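PDB 1L5A: amide synthase from Vibrio cholerae, which probably forms an amide bond as a nonribosomal peptide synthetase condensation enzyme linked to vibriobactin. Local coordinates for residues Gly273-Ser285 and Ala301-Glu314. Residues are numbered along the deposited sequence; the frame is centred on the assembly and turned at random.
Sequences GLMVNSLPLLRLS and AIRSLYLHGRYRIE
With CG of N277 trans to the backbone nitrogen (chi1 -170°), and with two kinks in the R312 chain turning its guanidinium back toward the strand although CB points away from it, the two side chains run antiparallel, amide and guanidinium planes 46° apart. N277 illustrates how one buried side-chain amide can serve two elements at once: ND2 holds carbonyls of a turn, OD1 the first N-H of the following helix. N277 ND2 donates to G309 O at 2.9 Å, close to the amide plane, and to Y311 O at 2.8 Å, approaching from above that carbonyl's plane. N277 OD1 takes I313 N at 3.1 Å on an in-plane lone pair, over a nearly straight 165° bond, while also lying over the centre of one R312 guanidinium face. A water accepts from R312 NE and donates to M275 O; R312 NH1 forms a salt bridge with E314 OE1 at 2.9 Å. Farther along, L305 crosses L281 at about a right angle, L305 CD1 meeting L281 CB at 3.8 Å, and L281 CD1 rests on A301 CB. I313 CD1 touches the CD corner of the P280 ring at 3.9 Å. Strand 277-282, paired antiparallel with strand 255-260, thus packs along helix 291-307, its asparagine bracing the type I beta turn H308-Y311 that leads into helix 313-319 of the condensation-domain fold.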
# COMPACT_ATOMS: atom_id res chain seq x y z
N GLY A 273 0.96 -22.59 -6.52
CA GLY A 273 0.54 -22.37 -7.90
C GLY A 273 1.69 -21.86 -8.75
O GLY A 273 2.85 -21.96 -8.37
N LEU A 274 1.36 -21.29 -9.91
CA LEU A 274 2.36 -20.74 -10.80
C LEU A 274 2.43 -19.22 -10.69
O LEU A 274 1.50 -18.50 -11.08
CB LEU A 274 2.07 -21.12 -12.26
CG LEU A 274 2.96 -20.39 -13.28
CD1 LEU A 274 4.43 -20.58 -12.88
CD2 LEU A 274 2.70 -20.92 -14.70
N MET A 275 3.53 -18.72 -10.16
CA MET A 275 3.65 -17.28 -10.04
C MET A 275 5.03 -16.74 -10.39
O MET A 275 5.18 -15.55 -10.64
CB MET A 275 3.27 -16.83 -8.61
CG MET A 275 1.80 -17.00 -8.25
SD MET A 275 1.39 -18.59 -7.45
CE MET A 275 -0.40 -18.43 -7.38
N VAL A 276 6.04 -17.61 -10.42
CA VAL A 276 7.39 -17.19 -10.69
C VAL A 276 7.48 -16.38 -11.99
O VAL A 276 6.80 -16.68 -12.98
CB VAL A 276 8.37 -18.42 -10.69
CG1 VAL A 276 8.10 -19.35 -11.88
CG2 VAL A 276 9.77 -17.95 -10.70
N ASN A 277 8.32 -15.36 -11.99
CA ASN A 277 8.47 -14.48 -13.15
C ASN A 277 9.94 -14.26 -13.42
O ASN A 277 10.73 -13.98 -12.50
CB ASN A 277 7.76 -13.15 -12.84
CG ASN A 277 7.62 -12.24 -14.05
OD1 ASN A 277 7.53 -12.70 -15.18
ND2 ASN A 277 7.56 -10.93 -13.80
N SER A 278 10.33 -14.41 -14.68
CA SER A 278 11.73 -14.25 -15.09
C SER A 278 12.00 -12.80 -15.45
O SER A 278 11.35 -12.23 -16.33
CB SER A 278 12.02 -15.13 -16.29
OG SER A 278 11.79 -16.49 -15.98
N LEU A 279 12.98 -12.21 -14.80
CA LEU A 279 13.29 -10.81 -15.05
C LEU A 279 14.76 -10.56 -15.35
O LEU A 279 15.65 -11.22 -14.81
CB LEU A 279 12.86 -9.95 -13.85
CG LEU A 279 11.38 -10.12 -13.46
CD1 LEU A 279 11.12 -9.50 -12.09
CD2 LEU A 279 10.53 -9.49 -14.52
N PRO A 280 15.03 -9.59 -16.23
CA PRO A 280 16.44 -9.32 -16.53
C PRO A 280 17.03 -8.20 -15.66
O PRO A 280 16.42 -7.16 -15.46
CB PRO A 280 16.39 -8.97 -18.02
CG PRO A 280 15.10 -8.23 -18.13
CD PRO A 280 14.15 -9.08 -17.29
N LEU A 281 18.22 -8.47 -15.13
CA LEU A 281 18.99 -7.54 -14.30
C LEU A 281 20.12 -7.01 -15.19
O LEU A 281 20.86 -7.80 -15.78
CB LEU A 281 19.62 -8.26 -13.09
CG LEU A 281 20.73 -7.51 -12.34
CD1 LEU A 281 20.12 -6.34 -11.61
CD2 LEU A 281 21.45 -8.43 -11.33
N LEU A 282 20.24 -5.70 -15.32
CA LEU A 282 21.31 -5.14 -16.13
C LEU A 282 22.46 -5.11 -15.16
O LEU A 282 22.39 -4.44 -14.13
CB LEU A 282 20.97 -3.73 -16.60
CG LEU A 282 21.90 -3.20 -17.70
CD1 LEU A 282 21.95 -4.21 -18.85
CD2 LEU A 282 21.41 -1.85 -18.21
N ARG A 283 23.51 -5.86 -15.47
CA ARG A 283 24.65 -5.92 -14.56
C ARG A 283 25.38 -4.61 -14.50
O ARG A 283 25.62 -3.96 -15.52
CB ARG A 283 25.61 -7.03 -14.99
CG ARG A 283 24.95 -8.40 -15.08
CD ARG A 283 25.92 -9.50 -15.50
NE ARG A 283 26.65 -9.16 -16.71
CZ ARG A 283 27.84 -8.56 -16.72
NH1 ARG A 283 28.43 -8.26 -15.56
NH2 ARG A 283 28.42 -8.25 -17.87
N LEU A 284 25.75 -4.22 -13.29
CA LEU A 284 26.49 -2.99 -13.08
C LEU A 284 27.96 -3.21 -13.46
O LEU A 284 28.49 -4.32 -13.33
CB LEU A 284 26.42 -2.59 -11.60
CG LEU A 284 25.25 -1.75 -11.08
CD1 LEU A 284 23.92 -2.32 -11.53
CD2 LEU A 284 25.36 -1.69 -9.55
N SER A 285 28.62 -2.15 -13.91
CA SER A 285 30.02 -2.21 -14.27
C SER A 285 30.88 -2.34 -13.01
O SER A 285 30.51 -1.87 -11.94
CB SER A 285 30.43 -0.95 -15.02
OG SER A 285 31.83 -0.93 -15.22
N ALA A 301 19.49 -2.53 -7.23
CA ALA A 301 19.02 -2.80 -8.59
C ALA A 301 18.15 -4.05 -8.56
O ALA A 301 17.10 -4.12 -9.22
CB ALA A 301 20.22 -3.00 -9.53
N ILE A 302 18.59 -5.05 -7.80
CA ILE A 302 17.83 -6.28 -7.68
C ILE A 302 16.50 -5.99 -7.01
O ILE A 302 15.44 -6.39 -7.52
CB ILE A 302 18.59 -7.34 -6.87
CG1 ILE A 302 19.82 -7.81 -7.67
CG2 ILE A 302 17.67 -8.51 -6.56
CD1 ILE A 302 20.82 -8.62 -6.86
N ARG A 303 16.56 -5.30 -5.88
CA ARG A 303 15.35 -4.95 -5.13
C ARG A 303 14.33 -4.25 -6.03
O ARG A 303 13.12 -4.52 -6.00
CB ARG A 303 15.69 -4.00 -4.00
CG ARG A 303 14.51 -3.72 -3.12
CD ARG A 303 14.55 -4.71 -2.00
NE ARG A 303 13.42 -5.62 -2.00
CZ ARG A 303 13.48 -6.83 -1.44
NH1 ARG A 303 14.60 -7.24 -0.86
NH2 ARG A 303 12.42 -7.63 -1.49
N SER A 304 14.85 -3.32 -6.81
CA SER A 304 14.04 -2.57 -7.73
C SER A 304 13.31 -3.55 -8.65
O SER A 304 12.16 -3.31 -9.02
CB SER A 304 14.94 -1.64 -8.54
OG SER A 304 14.19 -0.93 -9.50
N LEU A 305 13.96 -4.66 -9.02
CA LEU A 305 13.31 -5.64 -9.90
C LEU A 305 12.11 -6.26 -9.17
O LEU A 305 11.03 -6.41 -9.73
CB LEU A 305 14.30 -6.73 -10.32
CG LEU A 305 15.52 -6.37 -11.17
CD1 LEU A 305 16.27 -7.65 -11.47
CD2 LEU A 305 15.12 -5.70 -12.49
N TYR A 306 12.32 -6.64 -7.92
CA TYR A 306 11.24 -7.24 -7.14
C TYR A 306 10.03 -6.30 -6.99
O TYR A 306 8.89 -6.74 -7.07
CB TYR A 306 11.75 -7.64 -5.75
CG TYR A 306 12.91 -8.61 -5.78
CD1 TYR A 306 13.77 -8.72 -4.68
CD2 TYR A 306 13.10 -9.47 -6.87
CE1 TYR A 306 14.79 -9.67 -4.66
CE2 TYR A 306 14.13 -10.43 -6.85
CZ TYR A 306 14.96 -10.53 -5.74
OH TYR A 306 15.95 -11.48 -5.70
N LEU A 307 10.28 -5.01 -6.76
CA LEU A 307 9.20 -4.05 -6.59
C LEU A 307 8.30 -3.90 -7.83
O LEU A 307 7.11 -3.62 -7.70
CB LEU A 307 9.76 -2.68 -6.18
CG LEU A 307 10.37 -2.68 -4.77
CD1 LEU A 307 11.33 -1.52 -4.60
CD2 LEU A 307 9.27 -2.63 -3.72
N HIS A 308 8.87 -4.09 -9.01
CA HIS A 308 8.07 -3.98 -10.23
C HIS A 308 7.89 -5.38 -10.81
O HIS A 308 7.34 -5.55 -11.91
CB HIS A 308 8.76 -3.05 -11.24
CG HIS A 308 9.05 -1.68 -10.70
ND1 HIS A 308 10.19 -1.39 -9.98
CD2 HIS A 308 8.32 -0.54 -10.72
CE1 HIS A 308 10.15 -0.14 -9.57
NE2 HIS A 308 9.02 0.40 -10.01
N GLY A 309 8.32 -6.37 -10.03
CA GLY A 309 8.28 -7.77 -10.41
C GLY A 309 6.98 -8.50 -10.73
O GLY A 309 7.02 -9.58 -11.33
N ARG A 310 5.85 -7.94 -10.35
CA ARG A 310 4.57 -8.60 -10.59
C ARG A 310 4.12 -8.38 -12.02
O ARG A 310 3.13 -9.00 -12.48
CB ARG A 310 3.53 -8.06 -9.60
CG ARG A 310 2.19 -8.74 -9.64
CD ARG A 310 1.38 -8.47 -8.39
NE ARG A 310 0.23 -9.38 -8.32
CZ ARG A 310 -0.40 -9.69 -7.19
NH1 ARG A 310 0.00 -9.18 -6.03
NH2 ARG A 310 -1.43 -10.51 -7.21
N TYR A 311 4.82 -7.50 -12.73
CA TYR A 311 4.48 -7.22 -14.14
C TYR A 311 5.09 -8.40 -14.93
O TYR A 311 6.29 -8.66 -14.88
CB TYR A 311 5.08 -5.87 -14.59
CG TYR A 311 4.43 -5.25 -15.82
CD1 TYR A 311 3.17 -4.66 -15.75
CD2 TYR A 311 5.08 -5.27 -17.05
CE1 TYR A 311 2.57 -4.11 -16.88
CE2 TYR A 311 4.49 -4.74 -18.19
CZ TYR A 311 3.24 -4.15 -18.10
OH TYR A 311 2.67 -3.64 -19.25
N ARG A 312 4.24 -9.14 -15.61
CA ARG A 312 4.67 -10.30 -16.37
C ARG A 312 5.66 -10.02 -17.51
O ARG A 312 5.45 -9.13 -18.35
CB ARG A 312 3.44 -11.03 -16.91
CG ARG A 312 2.67 -11.80 -15.84
CD ARG A 312 3.11 -13.23 -15.89
NE ARG A 312 3.79 -13.69 -14.70
CZ ARG A 312 4.80 -14.56 -14.72
NH1 ARG A 312 5.24 -15.04 -15.87
NH2 ARG A 312 5.37 -14.94 -13.59
N ILE A 313 6.73 -10.81 -17.55
CA ILE A 313 7.73 -10.67 -18.58
C ILE A 313 7.08 -10.92 -19.95
O ILE A 313 7.49 -10.33 -20.95
CB ILE A 313 8.90 -11.67 -18.37
CG1 ILE A 313 10.02 -11.40 -19.38
CG2 ILE A 313 8.40 -13.11 -18.50
CD1 ILE A 313 10.85 -10.17 -19.08
N GLU A 314 6.07 -11.77 -19.99
CA GLU A 314 5.39 -12.05 -21.25
C GLU A 314 4.78 -10.75 -21.72
O GLU A 314 4.76 -10.46 -22.92
CB GLU A 314 4.27 -13.09 -21.08
CG GLU A 314 4.74 -14.50 -20.72
CD GLU A 314 5.07 -14.67 -19.24
OE1 GLU A 314 4.75 -13.74 -18.46
OE2 GLU A 314 5.64 -15.72 -18.86
O HOH W 1 3.08 -14.19 -12.01